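Local atomic coordinates of hypothetical conserved protein (Thermus thermophilus, PDB entry 3DZM), a protein that is of unknown function but is a major outer-membrane protein, a beta-barrel that binds calcium. Residues L27-E32 with V42-G47; S51-D56 with N110-G115; L157-Y162 with P200-K205; Q164-R169 with S182-D187. All coordinates share one frame; numbering follows the deposited sequence.

Interaction 1: residues L27-E32 with V42-G47; sequences LAVVAE and VRLGVG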
# COMPACT_ATOMS: atom_id res chain seq x y z
N LEU A 27 4.57 3.78 9.55
CA LEU A 27 5.64 3.98 10.52
C LEU A 27 6.98 3.85 9.80
O LEU A 27 7.16 2.97 8.95
CB LEU A 27 5.55 2.92 11.60
CG LEU A 27 4.66 3.37 12.74
CD1 LEU A 27 3.98 2.18 13.39
CD2 LEU A 27 5.51 4.12 13.71
N ALA A 28 7.91 4.72 10.12
CA ALA A 28 9.20 4.70 9.44
C ALA A 28 10.30 5.14 10.37
O ALA A 28 10.05 5.81 11.38
CB ALA A 28 9.19 5.56 8.14
N VAL A 29 11.52 4.72 10.04
CA VAL A 29 12.72 5.26 10.65
C VAL A 29 13.46 5.99 9.55
O VAL A 29 13.56 5.50 8.43
CB VAL A 29 13.59 4.16 11.33
CG1 VAL A 29 13.94 3.01 10.36
CG2 VAL A 29 14.86 4.76 11.92
N VAL A 30 13.91 7.20 9.86
CA VAL A 30 14.69 8.03 8.94
C VAL A 30 16.08 8.27 9.50
O VAL A 30 16.25 8.48 10.69
CB VAL A 30 14.11 9.43 8.84
CG1 VAL A 30 14.77 10.18 7.70
CG2 VAL A 30 12.60 9.37 8.69
N ALA A 31 17.07 8.29 8.63
CA ALA A 31 18.42 8.62 9.05
C ALA A 31 18.89 9.72 8.13
O ALA A 31 18.78 9.60 6.93
CB ALA A 31 19.29 7.42 8.93
N GLU A 32 19.38 10.81 8.68
CA GLU A 32 19.76 11.96 7.88
C GLU A 32 20.98 12.61 8.50
O GLU A 32 21.32 12.29 9.63
CB GLU A 32 18.59 12.93 7.75
CG GLU A 32 18.06 13.45 9.06
CD GLU A 32 16.58 13.78 9.03
OE1 GLU A 32 16.12 14.46 8.08
OE2 GLU A 32 15.87 13.36 9.98
N VAL A 42 17.94 8.53 4.33
CA VAL A 42 17.36 7.22 4.04
C VAL A 42 16.16 7.02 4.95
O VAL A 42 16.20 7.38 6.11
CB VAL A 42 18.40 6.14 4.23
CG1 VAL A 42 17.78 4.79 4.22
CG2 VAL A 42 19.41 6.24 3.11
N ARG A 43 15.06 6.52 4.39
CA ARG A 43 13.86 6.22 5.16
C ARG A 43 13.43 4.77 4.90
O ARG A 43 13.29 4.38 3.74
CB ARG A 43 12.72 7.21 4.84
CG ARG A 43 11.44 6.89 5.59
CD ARG A 43 10.36 7.89 5.42
NE ARG A 43 10.06 8.08 4.02
CZ ARG A 43 9.06 8.83 3.58
NH1 ARG A 43 8.29 9.43 4.46
NH2 ARG A 43 8.86 8.98 2.27
N LEU A 44 13.27 3.97 5.97
CA LEU A 44 12.61 2.65 5.86
C LEU A 44 11.27 2.76 6.54
O LEU A 44 11.20 3.26 7.65
CB LEU A 44 13.33 1.57 6.64
CG LEU A 44 14.52 0.81 6.13
CD1 LEU A 44 15.53 1.80 5.65
CD2 LEU A 44 15.06 0.06 7.30
N GLY A 45 10.22 2.26 5.90
CA GLY A 45 8.90 2.46 6.43
C GLY A 45 7.98 1.31 6.14
O GLY A 45 8.19 0.58 5.18
N VAL A 46 6.96 1.16 6.98
CA VAL A 46 5.94 0.15 6.71
C VAL A 46 4.59 0.81 6.71
O VAL A 46 4.33 1.69 7.54
CB VAL A 46 6.03 -1.06 7.67
CG1 VAL A 46 5.94 -0.62 9.09
CG2 VAL A 46 4.96 -2.03 7.35
N GLY A 47 3.76 0.46 5.73
CA GLY A 47 2.42 1.00 5.63
C GLY A 47 1.33 -0.06 5.71
O GLY A 47 1.48 -1.16 5.16
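L27 to A31 pair with V42 to V46 as neighbouring antiparallel strands, the two arms of the hairpin built from strands 23-32 and 40-50, with local axes 4.5 Å apart. Six backbone hydrogen bonds join them, two at each of the pairs L27-V46, V29-L44 and A31-V42; the L27 carbonyl receives V46 N at 2.7 Å. Between these pairs the CA hydrogens take over, as where R43 CA faces V29 O at 3.4 Å. In an up-and-down outer-membrane barrel such a hairpin is the repeating unit, and alternation along each strand separates an outer, lipid-directed face from an inner one. Here L27, V29, A31, V42, L44 and V46 share the apolar face, where CG1 of V29 lies alongside CB of L44 at 4.0 Å. On the other face are the side chains of A28, V30 and R43, with G45 opposite A28. The methyl of A28 rests 3.6 Å from G45 CA. With CG anti to the backbone N (chi1 177°), R43 runs past this methyl, its CG 3.7 Å from A28 CB and 4.1 Å from V30 CG2. The guanidinium forms salt bridges to D87, E14 and D156 and a cation-pi contact with Y104, all within the chain; the three carboxylates probably offset the charge of this buried group.

Interaction 2: residues S51-D56 with N110-G115; sequences SDALDD and NFFSGG. With CA (calcium ion), chain D; C8E ((hydroxyethyloxy)tri(ethyloxy)octane), chain E.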
# COMPACT_ATOMS: atom_id res chain seq x y z
N SER A 51 -8.01 -1.45 1.34
CA SER A 51 -8.02 -1.44 -0.09
C SER A 51 -9.23 -2.18 -0.54
O SER A 51 -9.81 -2.93 0.21
CB SER A 51 -6.74 -2.08 -0.65
OG SER A 51 -6.97 -2.59 -1.96
N ASP A 52 -9.61 -1.97 -1.78
CA ASP A 52 -10.73 -2.64 -2.37
C ASP A 52 -10.19 -3.89 -3.09
O ASP A 52 -9.17 -3.83 -3.74
CB ASP A 52 -11.42 -1.62 -3.30
CG ASP A 52 -12.18 -2.25 -4.40
OD1 ASP A 52 -12.38 -3.47 -4.36
OD2 ASP A 52 -12.59 -1.50 -5.31
N ALA A 53 -10.84 -5.03 -2.94
CA ALA A 53 -10.29 -6.25 -3.54
C ALA A 53 -10.81 -6.64 -4.94
O ALA A 53 -10.02 -6.98 -5.81
CB ALA A 53 -10.34 -7.44 -2.56
N LEU A 54 -12.13 -6.60 -5.15
CA LEU A 54 -12.70 -6.85 -6.48
C LEU A 54 -13.50 -5.66 -7.02
O LEU A 54 -14.31 -5.06 -6.30
CB LEU A 54 -13.61 -8.10 -6.50
CG LEU A 54 -13.19 -9.51 -6.04
CD1 LEU A 54 -11.80 -9.89 -6.50
CD2 LEU A 54 -13.33 -9.62 -4.54
N ASP A 55 -13.24 -5.33 -8.28
CA ASP A 55 -13.92 -4.27 -9.02
C ASP A 55 -15.46 -4.46 -9.04
O ASP A 55 -15.97 -5.41 -9.63
CB ASP A 55 -13.37 -4.31 -10.45
CG ASP A 55 -13.72 -3.09 -11.26
OD1 ASP A 55 -14.49 -2.23 -10.77
OD2 ASP A 55 -13.23 -3.01 -12.42
N ASP A 56 -16.20 -3.57 -8.37
CA ASP A 56 -17.66 -3.75 -8.30
C ASP A 56 -18.29 -3.72 -9.67
O ASP A 56 -19.30 -4.35 -9.89
CB ASP A 56 -18.35 -2.73 -7.38
CG ASP A 56 -18.19 -3.07 -5.90
OD1 ASP A 56 -17.75 -4.19 -5.58
OD2 ASP A 56 -18.50 -2.23 -5.03
N ASN A 110 5.09 -4.83 -1.65
CA ASN A 110 3.72 -4.85 -1.16
C ASN A 110 3.10 -6.22 -0.97
O ASN A 110 3.23 -7.13 -1.80
CB ASN A 110 2.84 -4.09 -2.13
CG ASN A 110 1.51 -3.70 -1.53
OD1 ASN A 110 1.44 -2.83 -0.68
ND2 ASN A 110 0.46 -4.33 -1.98
N PHE A 111 2.39 -6.35 0.14
CA PHE A 111 1.57 -7.54 0.39
C PHE A 111 0.10 -7.18 0.29
O PHE A 111 -0.46 -6.57 1.17
CB PHE A 111 1.99 -8.21 1.72
CG PHE A 111 3.43 -8.52 1.76
CD1 PHE A 111 3.90 -9.75 1.30
CD2 PHE A 111 4.35 -7.53 2.09
CE1 PHE A 111 5.27 -10.00 1.26
CE2 PHE A 111 5.72 -7.77 2.04
CZ PHE A 111 6.18 -9.00 1.63
N PHE A 112 -0.48 -7.51 -0.85
CA PHE A 112 -1.91 -7.32 -1.08
C PHE A 112 -2.72 -8.55 -0.73
O PHE A 112 -2.32 -9.67 -0.97
CB PHE A 112 -2.19 -6.97 -2.55
CG PHE A 112 -3.65 -7.12 -2.93
CD1 PHE A 112 -4.54 -6.11 -2.67
CD2 PHE A 112 -4.12 -8.29 -3.51
CE1 PHE A 112 -5.87 -6.24 -3.01
CE2 PHE A 112 -5.47 -8.43 -3.85
CZ PHE A 112 -6.34 -7.40 -3.59
N SER A 113 -3.90 -8.32 -0.17
CA SER A 113 -4.85 -9.39 0.09
C SER A 113 -6.28 -8.91 0.36
O SER A 113 -6.50 -7.92 1.03
CB SER A 113 -4.38 -10.29 1.23
OG SER A 113 -4.36 -9.57 2.45
N GLY A 114 -7.25 -9.63 -0.17
CA GLY A 114 -8.63 -9.42 0.22
C GLY A 114 -9.52 -10.51 -0.32
O GLY A 114 -9.05 -11.57 -0.70
N GLY A 115 -10.80 -10.23 -0.37
CA GLY A 115 -11.79 -11.17 -0.86
C GLY A 115 -13.11 -10.88 -0.17
O GLY A 115 -13.36 -9.75 0.24
CA CA D . -15.27 -3.40 -4.39
C1 C8E E . -2.20 10.17 -10.80
C2 C8E E . -1.49 8.87 -11.19
C3 C8E E . -2.43 7.78 -11.72
C4 C8E E . -2.20 7.48 -13.21
C5 C8E E . -2.66 6.09 -13.66
C6 C8E E . -3.99 6.03 -14.42
C7 C8E E . -5.10 5.32 -13.64
C8 C8E E . -4.54 4.65 -12.38
O9 C8E E . -5.23 3.47 -11.96
C10 C8E E . -4.44 2.31 -12.14
C11 C8E E . -4.84 1.17 -11.21
O12 C8E E . -4.05 1.16 -10.04
C13 C8E E . -4.65 0.45 -8.97
C14 C8E E . -4.24 0.99 -7.59
O15 C8E E . -5.39 1.32 -6.84
C16 C8E E . -5.10 2.04 -5.66
C17 C8E E . -4.49 1.11 -4.61
O18 C8E E . -5.48 0.55 -3.77
C19 C8E E . -6.13 -0.56 -4.35
C20 C8E E . -5.06 -1.60 -4.67
O21 C8E E . -4.84 -2.42 -3.55
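A53 and F112 make the apolar part of this buried contact, in which the loop following strand 40-50 lies against strand 100-117 on the inner side of the barrel. The F112 ring, its CG anti to the backbone N (chi1 165°), presents its rim to the loop: CZ is 4.1 Å from A53 CB, and CA of the same alanine also lies near the ring plane. The A53 methyl then rests on the glycine backbone beyond, 3.6 Å from G115 N, while a methyl of L54, CD2, comes to 4.3 Å from G115 CA. The polar contacts are of another kind. S51 OG approaches the F112 edge in plane, 4.0 Å from CE1, and hydrogen-bonds at 2.7 Å to O21 of the detergent molecule of chain E. Metal coordination forms the third group: calcium is held by D52 OD1 and D56 OD1, each at 2.9 Å, and by L54 O at 2.7 Å, with E77 completing the set of protein ligands. The ion thus has all-oxygen, anionic surroundings, with K70, hydrogen-bonded to D56 OD1, probably a partial counter-charge; since three ligands come from the loop itself, binding probably fixes the fold of the very segment that packs on F112 and the glycines.

Interaction 3: residues L157-Y162 with P200-K205; sequences LGVDYY and PEWVLK. With C8E ((hydroxyethyloxy)tri(ethyloxy)octane), chain F; C8E ((hydroxyethyloxy)tri(ethyloxy)octane), chain E.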
# COMPACT_ATOMS: atom_id res chain seq x y z
N LEU A 157 3.90 13.45 -0.33
CA LEU A 157 3.19 13.08 -1.55
C LEU A 157 4.08 12.30 -2.52
O LEU A 157 5.16 12.75 -2.89
CB LEU A 157 2.69 14.33 -2.27
CG LEU A 157 1.73 14.16 -3.45
CD1 LEU A 157 0.97 15.43 -3.64
CD2 LEU A 157 2.46 13.79 -4.72
N GLY A 158 3.61 11.12 -2.93
CA GLY A 158 4.34 10.34 -3.91
C GLY A 158 3.48 9.45 -4.76
O GLY A 158 2.28 9.36 -4.56
N VAL A 159 4.10 8.81 -5.75
CA VAL A 159 3.39 7.88 -6.65
C VAL A 159 4.26 6.65 -6.77
O VAL A 159 5.50 6.77 -6.83
CB VAL A 159 3.11 8.51 -8.04
CG1 VAL A 159 2.65 7.46 -9.02
CG2 VAL A 159 2.08 9.74 -7.95
N ASP A 160 3.64 5.48 -6.72
CA ASP A 160 4.39 4.21 -6.79
C ASP A 160 3.80 3.43 -7.93
O ASP A 160 2.59 3.50 -8.17
CB ASP A 160 4.23 3.36 -5.53
CG ASP A 160 4.94 3.95 -4.32
OD1 ASP A 160 5.78 4.81 -4.56
OD2 ASP A 160 4.66 3.55 -3.14
N TYR A 161 4.64 2.68 -8.61
CA TYR A 161 4.15 1.73 -9.60
C TYR A 161 4.50 0.30 -9.19
O TYR A 161 5.64 0.04 -8.81
CB TYR A 161 4.73 2.02 -10.98
CG TYR A 161 4.26 0.99 -11.97
CD1 TYR A 161 2.96 1.01 -12.45
CD2 TYR A 161 5.10 -0.04 -12.39
CE1 TYR A 161 2.51 0.07 -13.32
CE2 TYR A 161 4.65 -1.00 -13.30
CZ TYR A 161 3.36 -0.93 -13.75
OH TYR A 161 2.88 -1.86 -14.64
N TYR A 162 3.54 -0.61 -9.28
CA TYR A 162 3.79 -2.04 -9.02
C TYR A 162 3.67 -2.95 -10.24
O TYR A 162 2.72 -2.87 -11.02
CB TYR A 162 2.87 -2.56 -7.91
CG TYR A 162 3.20 -1.98 -6.55
CD1 TYR A 162 4.17 -2.57 -5.75
CD2 TYR A 162 2.56 -0.84 -6.07
CE1 TYR A 162 4.48 -2.06 -4.52
CE2 TYR A 162 2.87 -0.32 -4.82
CZ TYR A 162 3.83 -0.94 -4.06
OH TYR A 162 4.15 -0.46 -2.82
N PRO A 200 -2.62 -3.48 -6.33
CA PRO A 200 -1.96 -2.25 -6.76
C PRO A 200 -1.41 -2.29 -8.16
O PRO A 200 -0.95 -3.31 -8.65
CB PRO A 200 -0.82 -2.10 -5.77
CG PRO A 200 -1.31 -2.72 -4.56
CD PRO A 200 -2.11 -3.92 -5.03
N GLU A 201 -1.51 -1.15 -8.82
CA GLU A 201 -0.73 -0.89 -10.01
C GLU A 201 -0.10 0.52 -9.86
O GLU A 201 1.07 0.67 -9.49
CB GLU A 201 -1.59 -1.05 -11.24
CG GLU A 201 -0.82 -0.80 -12.50
CD GLU A 201 -1.60 -1.17 -13.75
OE1 GLU A 201 -2.86 -1.25 -13.67
OE2 GLU A 201 -0.93 -1.38 -14.81
N TRP A 202 -0.88 1.56 -10.11
CA TRP A 202 -0.42 2.90 -9.78
C TRP A 202 -1.02 3.32 -8.45
O TRP A 202 -2.21 3.12 -8.20
CB TRP A 202 -0.84 3.90 -10.86
CG TRP A 202 -0.17 3.72 -12.17
CD1 TRP A 202 -0.67 3.06 -13.26
CD2 TRP A 202 1.12 4.21 -12.55
NE1 TRP A 202 0.23 3.11 -14.29
CE2 TRP A 202 1.34 3.81 -13.90
CE3 TRP A 202 2.11 4.95 -11.90
CZ2 TRP A 202 2.52 4.11 -14.60
CZ3 TRP A 202 3.29 5.28 -12.61
CH2 TRP A 202 3.47 4.85 -13.94
N VAL A 203 -0.20 3.88 -7.57
CA VAL A 203 -0.72 4.26 -6.27
C VAL A 203 -0.30 5.69 -5.97
O VAL A 203 0.89 5.99 -5.94
CB VAL A 203 -0.23 3.29 -5.13
CG1 VAL A 203 -0.95 3.60 -3.79
CG2 VAL A 203 -0.44 1.85 -5.52
N LEU A 204 -1.29 6.56 -5.76
CA LEU A 204 -1.05 7.88 -5.16
C LEU A 204 -0.87 7.82 -3.64
O LEU A 204 -1.68 7.25 -2.93
CB LEU A 204 -2.24 8.78 -5.46
CG LEU A 204 -2.04 10.26 -5.15
CD1 LEU A 204 -0.96 10.85 -6.02
CD2 LEU A 204 -3.34 10.99 -5.35
N LYS A 205 0.20 8.41 -3.14
CA LYS A 205 0.44 8.41 -1.70
C LYS A 205 0.39 9.85 -1.23
O LYS A 205 1.13 10.71 -1.74
CB LYS A 205 1.81 7.81 -1.35
CG LYS A 205 2.32 8.17 0.04
CD LYS A 205 3.83 8.41 0.05
CE LYS A 205 4.60 7.26 -0.57
NZ LYS A 205 6.01 7.20 -0.05
C1 C8E F . 7.94 4.51 -11.67
C2 C8E F . 8.32 4.16 -13.13
C3 C8E F . 8.12 2.70 -13.60
C4 C8E F . 7.64 2.60 -15.06
C5 C8E F . 6.33 1.81 -15.30
C6 C8E F . 6.16 1.20 -16.71
C7 C8E F . 5.27 -0.05 -16.74
C8 C8E F . 5.64 -1.10 -17.81
O9 C8E F . 5.53 -2.45 -17.35
C10 C8E F . 4.23 -2.83 -16.91
C11 C8E F . 4.14 -4.24 -16.27
O12 C8E F . 3.12 -4.34 -15.26
C13 C8E F . 1.93 -5.04 -15.63
C14 C8E F . 0.63 -4.38 -15.14
O15 C8E F . -0.04 -5.19 -14.17
C16 C8E F . -1.46 -5.24 -14.23
C17 C8E F . -2.15 -4.26 -13.27
O18 C8E F . -3.55 -4.46 -13.11
C19 C8E F . -3.90 -4.70 -11.75
C20 C8E F . -5.40 -4.88 -11.48
O21 C8E F . -5.68 -6.19 -11.00
C1 C8E E . -2.20 10.17 -10.80
C2 C8E E . -1.49 8.87 -11.19
C3 C8E E . -2.43 7.78 -11.72
C4 C8E E . -2.20 7.48 -13.21
C5 C8E E . -2.66 6.09 -13.66
C6 C8E E . -3.99 6.03 -14.42
C7 C8E E . -5.10 5.32 -13.64
C8 C8E E . -4.54 4.65 -12.38
O9 C8E E . -5.23 3.47 -11.96
C10 C8E E . -4.44 2.31 -12.14
C11 C8E E . -4.84 1.17 -11.21
O12 C8E E . -4.05 1.16 -10.04
C13 C8E E . -4.65 0.45 -8.97
C14 C8E E . -4.24 0.99 -7.59
O15 C8E E . -5.39 1.32 -6.84
C16 C8E E . -5.10 2.04 -5.66
C17 C8E E . -4.49 1.11 -4.61
O18 C8E E . -5.48 0.55 -3.77
C19 C8E E . -6.13 -0.56 -4.35
C20 C8E E . -5.06 -1.60 -4.67
O21 C8E E . -4.84 -2.42 -3.55
O HOH W 1 6.60 7.10 -3.34
O HOH W 2 5.86 4.17 -0.63
O HOH W 3 0.27 -4.34 -11.08
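G158 and K205 open an antiparallel pairing in which strands 157-162 and 202-205 run at 166° to each other, their axes 4.6 Å apart. Two hydrogen bonds join G158 with K205 and two join D160 with V203; a fifth, Y162 N to E201 O at 2.8 Å, carries the pairing one residue past the regular strand. The side chains divide between two faces. On the one bearing V159, Y161, W202 and L204, the indole, its CG anti to the carbonyl carbon (chi1 -68°), receives the tyrosine edge, with ring planes at 53° and CD1 of Y161 3.5 Å above the centre of the W202 face. Y161 CB also lies over the six-membered ring, a CH-pi contact, while V159 CG1 meets the indole edge at CE3, 3.9 Å away. C5 of the chain E detergent lies over the opposite face, 3.6 Å from W202 CD1. An alanine here would remove the indole, and would probably leave the Y161 edge and V159 CG1 facing a gap and the detergent tail with little more than CB to lie on. Beside D160 and V203, Y162 brings its ring edge, CE2 leading, to 4.0 Å from V203 CG2. The charged ends of D160 and K205 do not meet; one water bridges OD2 and NZ, and a second joins OD1 and NZ, weakly at the lysine. R108 forms a salt bridge with D160, and Y104 hydrogen-bonds to K205. Apolar groups under detergent on one side, charges and water on the other, characterise a transmembrane beta-barrel wall, where detergent probably replaces lipid.

Interaction 4: residues Q164-R169 with S182-D187; sequences QACFTR and SVCPGD. With C8E ((hydroxyethyloxy)tri(ethyloxy)octane), chain F.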
# COMPACT_ATOMS: atom_id res chain seq x y z
N GLN A 164 2.86 -6.38 -12.04
CA GLN A 164 1.99 -7.52 -11.85
C GLN A 164 2.79 -8.77 -11.48
O GLN A 164 3.86 -9.05 -12.03
CB GLN A 164 1.13 -7.79 -13.09
CG GLN A 164 1.96 -8.04 -14.33
CD GLN A 164 1.16 -8.26 -15.62
OE1 GLN A 164 0.10 -7.68 -15.83
NE2 GLN A 164 1.71 -9.10 -16.51
N ALA A 165 2.22 -9.51 -10.54
CA ALA A 165 2.81 -10.71 -10.00
C ALA A 165 1.79 -11.84 -10.03
O ALA A 165 0.69 -11.68 -10.54
CB ALA A 165 3.20 -10.43 -8.61
N CYS A 166 2.15 -12.98 -9.47
CA CYS A 166 1.21 -14.09 -9.37
C CYS A 166 0.10 -13.77 -8.37
O CYS A 166 0.29 -12.94 -7.48
CB CYS A 166 1.95 -15.38 -8.98
SG CYS A 166 2.96 -16.09 -10.29
N PHE A 167 -1.05 -14.41 -8.53
CA PHE A 167 -2.14 -14.36 -7.55
C PHE A 167 -2.35 -15.71 -6.89
O PHE A 167 -2.24 -16.73 -7.54
CB PHE A 167 -3.45 -14.02 -8.23
CG PHE A 167 -3.53 -12.63 -8.70
CD1 PHE A 167 -3.75 -11.60 -7.80
CD2 PHE A 167 -3.39 -12.34 -10.03
CE1 PHE A 167 -3.84 -10.31 -8.24
CE2 PHE A 167 -3.47 -11.05 -10.48
CZ PHE A 167 -3.71 -10.04 -9.59
N THR A 168 -2.68 -15.71 -5.60
CA THR A 168 -2.95 -16.96 -4.89
C THR A 168 -4.34 -16.90 -4.28
O THR A 168 -4.60 -16.04 -3.47
CB THR A 168 -1.95 -17.13 -3.79
OG1 THR A 168 -0.65 -17.23 -4.37
CG2 THR A 168 -2.22 -18.37 -3.00
N ARG A 169 -5.23 -17.80 -4.69
CA ARG A 169 -6.60 -17.89 -4.15
C ARG A 169 -6.73 -18.99 -3.06
O ARG A 169 -6.16 -20.07 -3.17
CB ARG A 169 -7.64 -18.08 -5.30
CG ARG A 169 -9.09 -17.49 -5.07
CD ARG A 169 -9.81 -16.88 -6.37
NE ARG A 169 -10.67 -15.71 -6.06
CZ ARG A 169 -11.33 -14.91 -6.93
NH1 ARG A 169 -11.31 -15.07 -8.27
NH2 ARG A 169 -12.03 -13.91 -6.41
N SER A 182 -3.31 -20.82 -7.89
CA SER A 182 -2.59 -19.60 -8.25
C SER A 182 -2.51 -19.44 -9.74
O SER A 182 -2.38 -20.42 -10.45
CB SER A 182 -1.19 -19.61 -7.66
OG SER A 182 -0.51 -20.79 -8.04
N VAL A 183 -2.60 -18.21 -10.21
CA VAL A 183 -2.41 -17.93 -11.62
C VAL A 183 -1.24 -17.02 -11.74
O VAL A 183 -1.04 -16.14 -10.91
CB VAL A 183 -3.57 -17.19 -12.26
CG1 VAL A 183 -3.61 -17.54 -13.74
CG2 VAL A 183 -4.87 -17.54 -11.57
N CYS A 184 -0.47 -17.21 -12.80
CA CYS A 184 0.65 -16.35 -13.05
C CYS A 184 0.49 -15.58 -14.36
O CYS A 184 -0.36 -15.90 -15.19
CB CYS A 184 1.94 -17.16 -13.03
SG CYS A 184 2.37 -17.71 -11.39
N PRO A 185 1.27 -14.51 -14.53
CA PRO A 185 1.40 -13.99 -15.88
C PRO A 185 2.47 -14.87 -16.50
O PRO A 185 3.55 -14.96 -15.92
CB PRO A 185 1.96 -12.58 -15.65
CG PRO A 185 2.19 -12.44 -14.15
CD PRO A 185 2.14 -13.81 -13.57
N GLY A 186 2.17 -15.54 -17.61
CA GLY A 186 0.86 -15.49 -18.23
C GLY A 186 0.28 -16.89 -18.44
O GLY A 186 0.43 -17.50 -19.49
N ASP A 187 -0.38 -17.39 -17.39
CA ASP A 187 -1.18 -18.60 -17.48
C ASP A 187 -2.52 -18.26 -18.10
O ASP A 187 -2.75 -17.14 -18.53
CB ASP A 187 -1.40 -19.21 -16.10
CG ASP A 187 -0.11 -19.51 -15.39
OD1 ASP A 187 0.95 -19.24 -16.00
OD2 ASP A 187 -0.15 -20.01 -14.23
C1 C8E F . 7.94 4.51 -11.67
C2 C8E F . 8.32 4.16 -13.13
C3 C8E F . 8.12 2.70 -13.60
C4 C8E F . 7.64 2.60 -15.06
C5 C8E F . 6.33 1.81 -15.30
C6 C8E F . 6.16 1.20 -16.71
C7 C8E F . 5.27 -0.05 -16.74
C8 C8E F . 5.64 -1.10 -17.81
O9 C8E F . 5.53 -2.45 -17.35
C10 C8E F . 4.23 -2.83 -16.91
C11 C8E F . 4.14 -4.24 -16.27
O12 C8E F . 3.12 -4.34 -15.26
C13 C8E F . 1.93 -5.04 -15.63
C14 C8E F . 0.63 -4.38 -15.14
O15 C8E F . -0.04 -5.19 -14.17
C16 C8E F . -1.46 -5.24 -14.23
C17 C8E F . -2.15 -4.26 -13.27
O18 C8E F . -3.55 -4.46 -13.11
C19 C8E F . -3.90 -4.70 -11.75
C20 C8E F . -5.40 -4.88 -11.48
O21 C8E F . -5.68 -6.19 -11.00
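C166 and C184 are joined by a disulfide, SG to SG 2.0 Å, which with the backbone pair beside it makes the tight part of this contact. Each sulfur stands anti to its own carbonyl carbon (chi1 -73° and -71°), and the bridge has a chi3 of 108°. Next to it F167 and V183 form an antiparallel hydrogen-bonded pair: F167 N reaches V183 O at 2.9 Å, and V183 N returns a longer bond of 3.1 Å to F167 O. The F167 ring leads away from S182-D187 and packs on I130 and V193. The other parts are looser. Farther along the hairpin, T168 OG1 and S182 CB stay 4.1 Å apart at the exposed margin. At the other end the side chain of Q164 slides past the P185 ring in the opposite direction, while its CG rests 3.3 Å from C13 of the chain F detergent. An alanine here would remove CG and the amide, and would probably leave a gap beside P185 and the detergent with little more than CB as neighbour. P185 CD in turn lies 4.1 Å from C166 SG. The whole is a disulfide-bridged beta-hairpin where strands 151-172 and 178-183 probably extend beyond the membrane-spanning wall, on the outer side.

The four contacts sample one continuous sheet along its length, interactions 1 and 4 lying on opposite sides of the chain's centre, about 30 Å apart between centres. Interaction 3, about 17 Å from interaction 1 between centres, meets it where R43 and K205 bring like charges close, NH2 to NZ 4.1 Å. It also packs on interaction 2, CB of N110 standing 3.5 Å from CE1 of Y162, and the two share the chain E detergent. The chain F molecule spans interactions 3 and 4, which both use strand 151-172. Calcium belongs to interaction 2 and lies about 13 Å from the P200 side chain; L54, one of its ligands, touches interaction 4, with CD1 4.0 Å from R169 NH2.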